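Local coordinates for protein phenol hydroxylase component phN (Pseudomonas stutzeri, PDB 3U52) that probably serves as the diiron-bearing oxygenase subunit of a multicomponent bacterial monooxygenase that hydroxylates phenol, at residues E242-I247 with P256-W261; F266-R271 with C437-H442; D370-P375 with A413-S418. All blocks are in the same frame, centred on the assembly; numbering follows the deposited sequence.

Interaction 1 of 3, residues E242-I247 with P256-W261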
loop_
_atom_site.group_PDB
_atom_site.type_symbol
_atom_site.label_atom_id
_atom_site.label_comp_id
_atom_site.label_asym_id
_atom_site.label_seq_id
_atom_site.Cartn_x
_atom_site.Cartn_y
_atom_site.Cartn_z
ATOM N N GLU A 242 22.732 15.988 -18.905
ATOM C CA GLU A 242 23.459 15.337 -20.007
ATOM C C GLU A 242 23.199 16.005 -21.351
ATOM O O GLU A 242 24.153 16.282 -22.107
ATOM C CB GLU A 242 23.165 13.821 -20.099
ATOM C CG GLU A 242 23.981 13.085 -21.244
ATOM C CD GLU A 242 25.547 13.283 -21.213
ATOM O OE1 GLU A 242 26.117 13.678 -20.159
ATOM O OE2 GLU A 242 26.245 13.002 -22.244
ATOM N N VAL A 243 21.915 16.257 -21.636
ATOM C CA VAL A 243 21.456 16.912 -22.871
ATOM C C VAL A 243 22.222 18.220 -23.135
ATOM O O VAL A 243 22.803 18.345 -24.208
ATOM C CB VAL A 243 19.861 17.106 -22.924
ATOM C CG1 VAL A 243 19.417 18.115 -24.004
ATOM C CG2 VAL A 243 19.150 15.745 -23.181
ATOM N N ILE A 244 22.224 19.194 -22.206
ATOM C CA ILE A 244 22.891 20.486 -22.569
ATOM C C ILE A 244 24.375 20.336 -22.708
ATOM O O ILE A 244 24.926 20.944 -23.600
ATOM C CB ILE A 244 22.686 21.737 -21.636
ATOM C CG1 ILE A 244 22.274 21.311 -20.280
ATOM C CG2 ILE A 244 21.824 22.913 -22.358
ATOM C CD1 ILE A 244 23.393 21.168 -19.338
ATOM N N LYS A 245 25.014 19.561 -21.820
ATOM C CA LYS A 245 26.460 19.337 -21.899
ATOM C C LYS A 245 26.835 18.625 -23.182
ATOM O O LYS A 245 27.717 19.103 -23.890
ATOM C CB LYS A 245 26.999 18.608 -20.678
ATOM C CG LYS A 245 26.702 19.409 -19.387
ATOM C CD LYS A 245 27.510 18.956 -18.185
ATOM C CE LYS A 245 27.635 20.110 -17.160
ATOM N NZ LYS A 245 28.566 19.748 -15.991
ATOM N N PHE A 246 26.108 17.562 -23.522
ATOM C CA PHE A 246 26.355 16.817 -24.755
ATOM C C PHE A 246 26.318 17.728 -25.988
ATOM O O PHE A 246 27.241 17.733 -26.790
ATOM C CB PHE A 246 25.327 15.704 -24.957
ATOM C CG PHE A 246 25.570 14.915 -26.191
ATOM C CD1 PHE A 246 26.650 14.054 -26.267
ATOM C CD2 PHE A 246 24.752 15.071 -27.298
ATOM C CE1 PHE A 246 26.893 13.332 -27.462
ATOM C CE2 PHE A 246 24.985 14.348 -28.463
ATOM C CZ PHE A 246 26.055 13.485 -28.536
ATOM N N ILE A 247 25.251 18.499 -26.103
ATOM C CA ILE A 247 24.999 19.397 -27.258
ATOM C C ILE A 247 26.023 20.525 -27.348
ATOM O O ILE A 247 26.533 20.816 -28.447
ATOM C CB ILE A 247 23.576 19.969 -27.205
ATOM C CG1 ILE A 247 22.563 18.841 -27.405
ATOM C CG2 ILE A 247 23.357 20.997 -28.296
ATOM C CD1 ILE A 247 21.082 19.345 -27.334
ATOM N N PRO A 256 25.678 29.253 -29.916
ATOM C CA PRO A 256 24.686 30.343 -30.007
ATOM C C PRO A 256 23.232 29.870 -30.227
ATOM O O PRO A 256 22.301 30.549 -29.796
ATOM C CB PRO A 256 25.167 31.158 -31.209
ATOM C CG PRO A 256 25.967 30.164 -32.015
ATOM C CD PRO A 256 26.671 29.325 -31.013
ATOM N N ILE A 257 23.041 28.725 -30.883
ATOM C CA ILE A 257 21.683 28.190 -31.069
ATOM C C ILE A 257 21.083 27.820 -29.696
ATOM O O ILE A 257 19.925 28.137 -29.412
ATOM C CB ILE A 257 21.691 26.925 -31.979
ATOM C CG1 ILE A 257 22.323 27.265 -33.363
ATOM C CG2 ILE A 257 20.245 26.349 -32.077
ATOM C CD1 ILE A 257 22.557 26.031 -34.255
ATOM N N VAL A 258 21.884 27.122 -28.882
ATOM C CA VAL A 258 21.467 26.711 -27.545
ATOM C C VAL A 258 21.229 27.932 -26.703
ATOM O O VAL A 258 20.308 27.955 -25.911
ATOM C CB VAL A 258 22.517 25.785 -26.840
ATOM C CG1 VAL A 258 22.166 25.583 -25.386
ATOM C CG2 VAL A 258 22.578 24.415 -27.523
ATOM N N GLN A 259 22.051 28.969 -26.867
ATOM C CA GLN A 259 21.839 30.206 -26.085
ATOM C C GLN A 259 20.458 30.819 -26.347
ATOM O O GLN A 259 19.741 31.248 -25.408
ATOM C CB GLN A 259 22.937 31.273 -26.373
ATOM C CG GLN A 259 22.712 32.516 -25.476
ATOM C CD GLN A 259 23.018 32.209 -24.023
ATOM O OE1 GLN A 259 22.145 32.261 -23.132
ATOM N NE2 GLN A 259 24.245 31.887 -23.769
ATOM N N ARG A 260 20.091 30.896 -27.616
ATOM C CA ARG A 260 18.781 31.413 -27.976
ATOM C C ARG A 260 17.647 30.551 -27.400
ATOM O O ARG A 260 16.620 31.096 -26.981
ATOM C CB ARG A 260 18.601 31.479 -29.500
ATOM C CG ARG A 260 19.317 32.663 -30.171
ATOM C CD ARG A 260 19.159 32.579 -31.723
ATOM N NE ARG A 260 20.484 32.788 -32.324
ATOM C CZ ARG A 260 21.079 32.000 -33.208
ATOM N NH1 ARG A 260 20.470 30.933 -33.712
ATOM N NH2 ARG A 260 22.290 32.329 -33.616
ATOM N N TRP A 261 17.792 29.225 -27.454
ATOM C CA TRP A 261 16.770 28.338 -26.834
ATOM C C TRP A 261 16.686 28.522 -25.337
ATOM O O TRP A 261 15.609 28.455 -24.790
ATOM C CB TRP A 261 16.990 26.847 -27.124
ATOM C CG TRP A 261 16.808 26.502 -28.576
ATOM C CD1 TRP A 261 16.041 27.167 -29.489
ATOM C CD2 TRP A 261 17.358 25.375 -29.247
ATOM N NE1 TRP A 261 16.114 26.537 -30.714
ATOM C CE2 TRP A 261 16.908 25.428 -30.591
ATOM C CE3 TRP A 261 18.187 24.315 -28.839
ATOM C CZ2 TRP A 261 17.250 24.442 -31.551
ATOM C CZ3 TRP A 261 18.543 23.346 -29.799
ATOM C CH2 TRP A 261 18.081 23.436 -31.132
#

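Interaction 2 of 3, residues F266-R271 with C437-H442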
loop_
_atom_site.group_PDB
_atom_site.type_symbol
_atom_site.label_atom_id
_atom_site.label_comp_id
_atom_site.label_asym_id
_atom_site.label_seq_id
_atom_site.Cartn_x
_atom_site.Cartn_y
_atom_site.Cartn_z
ATOM N N PHE A 266 13.647 29.719 -21.002
ATOM C CA PHE A 266 13.622 30.400 -19.702
ATOM C C PHE A 266 12.385 31.261 -19.626
ATOM O O PHE A 266 11.642 31.192 -18.617
ATOM C CB PHE A 266 14.845 31.313 -19.436
ATOM C CG PHE A 266 14.669 32.157 -18.204
ATOM C CD1 PHE A 266 14.385 33.524 -18.309
ATOM C CD2 PHE A 266 14.700 31.543 -16.929
ATOM C CE1 PHE A 266 14.161 34.293 -17.170
ATOM C CE2 PHE A 266 14.511 32.340 -15.761
ATOM C CZ PHE A 266 14.201 33.698 -15.904
ATOM N N TRP A 267 12.167 32.083 -20.651
ATOM C CA TRP A 267 11.138 33.109 -20.575
ATOM C C TRP A 267 9.722 32.501 -20.677
ATOM O O TRP A 267 8.853 32.808 -19.881
ATOM C CB TRP A 267 11.377 34.275 -21.548
ATOM C CG TRP A 267 10.359 35.354 -21.256
ATOM C CD1 TRP A 267 9.201 35.593 -21.926
ATOM C CD2 TRP A 267 10.425 36.333 -20.208
ATOM N NE1 TRP A 267 8.534 36.630 -21.342
ATOM C CE2 TRP A 267 9.256 37.098 -20.278
ATOM C CE3 TRP A 267 11.353 36.609 -19.197
ATOM C CZ2 TRP A 267 8.978 38.164 -19.376
ATOM C CZ3 TRP A 267 11.088 37.669 -18.305
ATOM C CH2 TRP A 267 9.920 38.428 -18.404
ATOM N N ARG A 268 9.521 31.564 -21.606
ATOM C CA ARG A 268 8.268 30.797 -21.638
ATOM C C ARG A 268 7.983 29.985 -20.344
ATOM O O ARG A 268 6.840 29.918 -19.889
ATOM C CB ARG A 268 8.235 29.861 -22.871
ATOM C CG ARG A 268 8.039 30.640 -24.201
ATOM C CD ARG A 268 7.082 29.855 -25.192
ATOM N NE ARG A 268 5.710 29.857 -24.685
ATOM C CZ ARG A 268 4.630 29.670 -25.430
ATOM N NH1 ARG A 268 4.750 29.434 -26.719
ATOM N NH2 ARG A 268 3.422 29.687 -24.880
ATOM N N GLY A 269 9.025 29.378 -19.777
ATOM C CA GLY A 269 8.899 28.623 -18.546
ATOM C C GLY A 269 8.551 29.561 -17.396
ATOM O O GLY A 269 7.678 29.252 -16.576
ATOM N N PHE A 270 9.179 30.733 -17.357
ATOM C CA PHE A 270 8.841 31.728 -16.319
ATOM C C PHE A 270 7.330 32.158 -16.391
ATOM O O PHE A 270 6.623 32.265 -15.363
ATOM C CB PHE A 270 9.784 32.958 -16.477
ATOM C CG PHE A 270 9.377 34.135 -15.654
ATOM C CD1 PHE A 270 9.230 34.025 -14.281
ATOM C CD2 PHE A 270 9.154 35.365 -16.256
ATOM C CE1 PHE A 270 8.871 35.169 -13.506
ATOM C CE2 PHE A 270 8.800 36.485 -15.498
ATOM C CZ PHE A 270 8.659 36.370 -14.128
ATOM N N ARG A 271 6.828 32.400 -17.611
ATOM C CA ARG A 271 5.425 32.789 -17.788
ATOM C C ARG A 271 4.516 31.626 -17.395
ATOM O O ARG A 271 3.498 31.817 -16.738
ATOM C CB ARG A 271 5.161 33.312 -19.224
ATOM C CG ARG A 271 5.753 34.733 -19.393
ATOM C CD ARG A 271 4.999 35.687 -18.455
ATOM N NE ARG A 271 5.182 37.106 -18.833
ATOM C CZ ARG A 271 5.560 38.072 -18.005
ATOM N NH1 ARG A 271 5.855 37.825 -16.728
ATOM N NH2 ARG A 271 5.666 39.298 -18.460
ATOM N N CYS A 437 8.037 39.637 -26.702
ATOM C CA CYS A 437 8.313 40.360 -27.944
ATOM C C CYS A 437 9.512 39.774 -28.684
ATOM O O CYS A 437 9.428 39.526 -29.886
ATOM C CB CYS A 437 8.467 41.879 -27.670
ATOM S SG CYS A 437 8.481 42.837 -29.239
ATOM N N ASP A 438 10.637 39.525 -27.997
ATOM C CA ASP A 438 11.832 39.003 -28.646
ATOM C C ASP A 438 11.671 37.599 -29.200
ATOM O O ASP A 438 12.257 37.257 -30.222
ATOM C CB ASP A 438 13.014 38.990 -27.695
ATOM C CG ASP A 438 13.599 40.373 -27.474
ATOM O OD1 ASP A 438 13.087 41.368 -28.077
ATOM O OD2 ASP A 438 14.551 40.446 -26.664
ATOM N N ILE A 439 10.896 36.772 -28.511
ATOM C CA ILE A 439 10.598 35.429 -28.992
ATOM C C ILE A 439 9.788 35.566 -30.322
ATOM O O ILE A 439 10.062 34.880 -31.331
ATOM C CB ILE A 439 9.754 34.637 -27.919
ATOM C CG1 ILE A 439 10.602 34.319 -26.700
ATOM C CG2 ILE A 439 9.141 33.354 -28.536
ATOM C CD1 ILE A 439 9.836 33.858 -25.514
ATOM N N PHE A 440 8.795 36.447 -30.333
ATOM C CA PHE A 440 7.931 36.572 -31.539
ATOM C C PHE A 440 8.780 37.045 -32.719
ATOM O O PHE A 440 8.634 36.557 -33.853
ATOM C CB PHE A 440 6.808 37.553 -31.278
ATOM C CG PHE A 440 5.942 37.818 -32.480
ATOM C CD1 PHE A 440 4.791 37.092 -32.662
ATOM C CD2 PHE A 440 6.308 38.772 -33.447
ATOM C CE1 PHE A 440 3.962 37.311 -33.776
ATOM C CE2 PHE A 440 5.493 39.011 -34.563
ATOM C CZ PHE A 440 4.325 38.256 -34.737
ATOM N N LYS A 441 9.675 37.986 -32.467
ATOM C CA LYS A 441 10.475 38.596 -33.541
ATOM C C LYS A 441 11.412 37.608 -34.200
ATOM O O LYS A 441 11.676 37.727 -35.397
ATOM C CB LYS A 441 11.251 39.823 -33.051
ATOM C CG LYS A 441 10.315 40.979 -32.702
ATOM C CD LYS A 441 11.015 42.276 -32.367
ATOM C CE LYS A 441 12.186 42.053 -31.441
ATOM N NZ LYS A 441 12.604 43.401 -30.895
ATOM N N HIS A 442 11.912 36.635 -33.433
ATOM C CA HIS A 442 12.749 35.592 -33.999
ATOM C C HIS A 442 11.993 34.529 -34.846
ATOM O O HIS A 442 12.580 33.970 -35.778
ATOM C CB HIS A 442 13.662 34.962 -32.927
ATOM C CG HIS A 442 14.766 34.118 -33.500
ATOM N ND1 HIS A 442 14.761 32.739 -33.441
ATOM C CD2 HIS A 442 15.900 34.459 -34.161
ATOM C CE1 HIS A 442 15.836 32.265 -34.046
ATOM N NE2 HIS A 442 16.545 33.285 -34.491
#

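Interaction 3 of 3, residues D370-P375 with A413-S418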
loop_
_atom_site.group_PDB
_atom_site.type_symbol
_atom_site.label_atom_id
_atom_site.label_comp_id
_atom_site.label_asym_id
_atom_site.label_seq_id
_atom_site.Cartn_x
_atom_site.Cartn_y
_atom_site.Cartn_z
ATOM N N ASP A 370 1.653 45.777 1.019
ATOM C CA ASP A 370 0.845 46.825 1.648
ATOM C C ASP A 370 0.647 48.015 0.749
ATOM O O ASP A 370 -0.419 48.634 0.762
ATOM C CB ASP A 370 1.434 47.240 2.997
ATOM C CG ASP A 370 1.251 46.161 4.057
ATOM O OD1 ASP A 370 0.426 45.247 3.860
ATOM O OD2 ASP A 370 1.920 46.222 5.103
ATOM N N LYS A 371 1.666 48.314 -0.057
ATOM C CA LYS A 371 1.601 49.448 -0.975
ATOM C C LYS A 371 0.641 49.212 -2.146
ATOM O O LYS A 371 -0.205 50.066 -2.472
ATOM C CB LYS A 371 2.990 49.748 -1.536
ATOM C CG LYS A 371 3.076 51.111 -2.244
ATOM C CD LYS A 371 4.525 51.559 -2.442
ATOM C CE LYS A 371 5.360 51.505 -1.127
ATOM N NZ LYS A 371 6.779 51.994 -1.315
ATOM N N TYR A 372 0.778 48.061 -2.807
ATOM C CA TYR A 372 0.085 47.823 -4.084
ATOM C C TYR A 372 -1.059 46.854 -3.996
ATOM O O TYR A 372 -1.973 46.957 -4.803
ATOM C CB TYR A 372 1.052 47.342 -5.187
ATOM C CG TYR A 372 2.192 48.276 -5.467
ATOM C CD1 TYR A 372 3.496 47.953 -5.086
ATOM C CD2 TYR A 372 1.970 49.484 -6.079
ATOM C CE1 TYR A 372 4.565 48.819 -5.346
ATOM C CE2 TYR A 372 3.005 50.369 -6.334
ATOM C CZ TYR A 372 4.304 50.036 -5.956
ATOM O OH TYR A 372 5.301 50.954 -6.237
ATOM N N TYR A 373 -1.036 45.903 -3.055
ATOM C CA TYR A 373 -2.014 44.810 -3.111
ATOM C C TYR A 373 -3.072 44.766 -2.024
ATOM O O TYR A 373 -4.251 44.560 -2.322
ATOM C CB TYR A 373 -1.315 43.445 -3.410
ATOM C CG TYR A 373 -0.432 43.555 -4.651
ATOM C CD1 TYR A 373 0.952 43.521 -4.570
ATOM C CD2 TYR A 373 -1.010 43.745 -5.922
ATOM C CE1 TYR A 373 1.757 43.693 -5.701
ATOM C CE2 TYR A 373 -0.211 43.890 -7.061
ATOM C CZ TYR A 373 1.157 43.868 -6.953
ATOM O OH TYR A 373 1.884 44.029 -8.123
ATOM N N ARG A 374 -2.678 44.991 -0.776
ATOM C CA ARG A 374 -3.617 45.070 0.348
ATOM C C ARG A 374 -4.827 46.007 0.061
ATOM O O ARG A 374 -5.949 45.614 0.307
ATOM C CB ARG A 374 -2.871 45.460 1.640
ATOM C CG ARG A 374 -3.736 45.448 2.927
ATOM C CD ARG A 374 -2.874 45.821 4.126
ATOM N NE ARG A 374 -2.108 44.688 4.629
ATOM C CZ ARG A 374 -2.622 43.739 5.419
ATOM N NH1 ARG A 374 -3.900 43.786 5.759
ATOM N NH2 ARG A 374 -1.858 42.732 5.868
ATOM N N PRO A 375 -4.595 47.227 -0.483
ATOM C CA PRO A 375 -5.728 48.118 -0.776
ATOM C C PRO A 375 -6.741 47.528 -1.785
ATOM O O PRO A 375 -7.909 47.832 -1.713
ATOM C CB PRO A 375 -5.084 49.363 -1.378
ATOM C CG PRO A 375 -3.599 49.184 -1.285
ATOM C CD PRO A 375 -3.279 47.847 -0.766
ATOM N N ALA A 413 8.399 50.398 -12.783
ATOM C CA ALA A 413 7.133 51.084 -12.536
ATOM C C ALA A 413 5.952 50.113 -12.415
ATOM O O ALA A 413 5.236 49.902 -13.398
ATOM C CB ALA A 413 6.866 52.074 -13.666
ATOM N N PRO A 414 5.708 49.582 -11.202
ATOM C CA PRO A 414 4.802 48.453 -10.884
ATOM C C PRO A 414 3.311 48.721 -11.131
ATOM O O PRO A 414 2.497 47.819 -11.026
ATOM C CB PRO A 414 5.039 48.221 -9.376
ATOM C CG PRO A 414 6.336 48.856 -9.084
ATOM C CD PRO A 414 6.375 50.075 -9.988
ATOM N N THR A 415 2.984 49.958 -11.470
ATOM C CA THR A 415 1.644 50.405 -11.707
ATOM C C THR A 415 1.413 50.602 -13.245
ATOM O O THR A 415 0.302 50.921 -13.692
ATOM C CB THR A 415 1.537 51.739 -10.912
ATOM O OG1 THR A 415 0.683 51.561 -9.774
ATOM C CG2 THR A 415 1.138 52.828 -11.712
ATOM N N MET A 416 2.487 50.476 -14.027
ATOM C CA MET A 416 2.426 50.654 -15.483
ATOM C C MET A 416 2.526 49.297 -16.192
ATOM O O MET A 416 3.493 48.593 -16.006
ATOM C CB MET A 416 3.566 51.603 -15.904
ATOM C CG MET A 416 3.824 51.761 -17.405
ATOM S SD MET A 416 5.205 52.893 -17.868
ATOM C CE MET A 416 4.909 53.035 -19.651
ATOM N N LEU A 417 1.550 48.938 -17.023
ATOM C CA LEU A 417 1.641 47.660 -17.782
ATOM C C LEU A 417 2.854 47.618 -18.703
ATOM O O LEU A 417 3.202 48.629 -19.336
ATOM C CB LEU A 417 0.314 47.416 -18.541
ATOM C CG LEU A 417 -0.863 46.652 -17.943
ATOM C CD1 LEU A 417 -0.806 46.144 -16.469
ATOM C CD2 LEU A 417 -2.285 47.084 -18.384
ATOM N N SER A 418 3.547 46.472 -18.757
ATOM C CA SER A 418 4.747 46.317 -19.627
ATOM C C SER A 418 4.338 45.877 -21.033
ATOM O O SER A 418 5.053 45.129 -21.687
ATOM C CB SER A 418 5.769 45.341 -19.068
ATOM O OG SER A 418 5.152 44.085 -18.816
HETATM O O HOH W 1 0.790 45.546 -10.347
#

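Interaction 1 of 3, residues E242-I247 with P256-W261
V258 faces I247 and I244 across the hairpin formed by helices 220-250 and 254-283, and its two methyls divide the contact between them. The tight half belongs to CG2: it lies 3.6 Å from I247 CG2, methyl against methyl, with both CB atoms directed at the opposing helix. I247 presents this methyl because its CG2 is anti to the backbone N, while CG1 stays beside that nitrogen (chi1 -66°). The other methyl packs more loosely, with V258 CG1 standing 4.1 Å from I244 CG2. Here the two side chains meet at about a right angle. I244 holds a first torsion of 21°, well away from a staggered arrangement, and its far end leads away from V258. The contact is purely apolar, and all three touching residues are buried.

Polar and charged groups lie on the outer sides of the two helices. K245 NZ forms a salt bridge with D309 OD2, and E242 OE2 accepts a hydrogen bond from E51 N. On the exposed flank of the second segment, P256 O sits 3.8 Å above one face of the R260 guanidinium. W261 is buried, and I257 CG2 rests 3.6 Å above one face of its ring, near the rim.

The I247 side chain comes within about 4 Å of a bound xenon. F188 lines a xenon pocket with W47, W50 and L191, and F246 packs against those two tryptophans. Helix 220-250 carries the iron ligands E233 and H236 upstream of this contact. Helix 187-216, which supplies the ligand E199, packs against both segments: F196 touches I244, F188 touches I247, and E189 and T192 meet W261.

Interaction 2 of 3, residues F266-R271 with C437-H442
I439 reaches from helix 434-442 to helix 254-283 with a single methyl, CD1, which touches both W267 and R268. One contact is with an aromatic edge: CD1 approaches the indole near its plane, at 4.0 Å from W267 CD1. The extended end of the isoleucine makes this possible (chi2 167°). The second contact uses the aliphatic part of an arginine, where I439 CD1 lies 3.9 Å from R268 CG and the two chains cross at about a right angle.

Within helix 254-283, F270 CD2 lies 3.6 Å over one face of the indole, toward the rim, while W267 CZ2 in turn lies over the centre of one face of the R271 guanidinium.

Charges pair away from the methyl. R268 bends at chi2 and chi3, carrying NH1 to a salt bridge with D181 OD2 and NH2 to S177 OG. D438 OD2 meets K319 and Y320, while D438 OD1 pairs at 3.5 Å with K441 NZ.

W267 also touches the Cys4 zinc site (C399, C402, C432, C436). Helix 434-442, which carries the zinc ligand C436, thus meets helix 254-283 between these segments through nonpolar contacts of one methyl, while the buried arginine charge is met by D181.

Interaction 3 of 3, residues D370-P375 with A413-S418
The hydroxyl of Y373 reaches P414 through a water, which lies 2.9 Å from Y373 OH and donates to the carbonyl oxygen P414 O, also at 2.9 Å. Both ends of this bridge have further partners: H330 ND1 bonds Y373 OH, and T409 OG1 makes a weak bond to P414 O. The phenol ring is held by stacking on H333 and by the CB of Y372 over its centre.

The direct contact is a CH-pi interaction. P414 CB stands 4.2 Å from the centroid of the Y372 ring and 20° off its normal, shifted toward the rim that bears the hydroxyl. The proline ring continues past that rim, bringing P414 CG to 3.7 Å from Y372 OH. On the opposite face K371 CG lies 4.0 Å above the ring centre, so the tyrosine is sandwiched between aliphatic groups. T415 OG1 adds a looser, oblique approach near CE2.

P414 is offered by a type I turn from A413 to M416, closed by M416 N bonding A413 O at 2.9 Å. The helix opposite widens into a pi-type turn at 370-373 and kinks at P375. Within it R374 NE donates to D370 OD1 at 2.7 Å (155°), part of a salt bridge, meeting the carboxylate from above its plane. R374 NH2 also pairs with D359. A neighbouring subunit packs on T415, L417 and P375.

At this partly exposed surface, two adjacent tyrosines therefore hold one proline by different means: Y372 through its ring face, and Y373 through a water that donates to the proline's carbonyl.

How the interactions relate
From the N terminus, interaction 1 closes first, a short hairpin in which only eight residues separate the two segments on helices 220-250 and 254-283. The latter helix then continues into interaction 2, which closes a loop of 165 residues by bringing helix 434-442, which carries a zinc ligand, back onto it. Interaction 3 is nested inside that loop and joins helix 369-385 to the turn leading into strand 417-424. Interactions 1 and 2 have centres about 17 Å apart and touch through R260 and H442. Interaction 3 is more remote, its centre about 23 Å from that of interaction 2. Interactions 1 and 2 thus tie iron-bearing helix 220-250, through helix 254-283, to the zinc-bearing region.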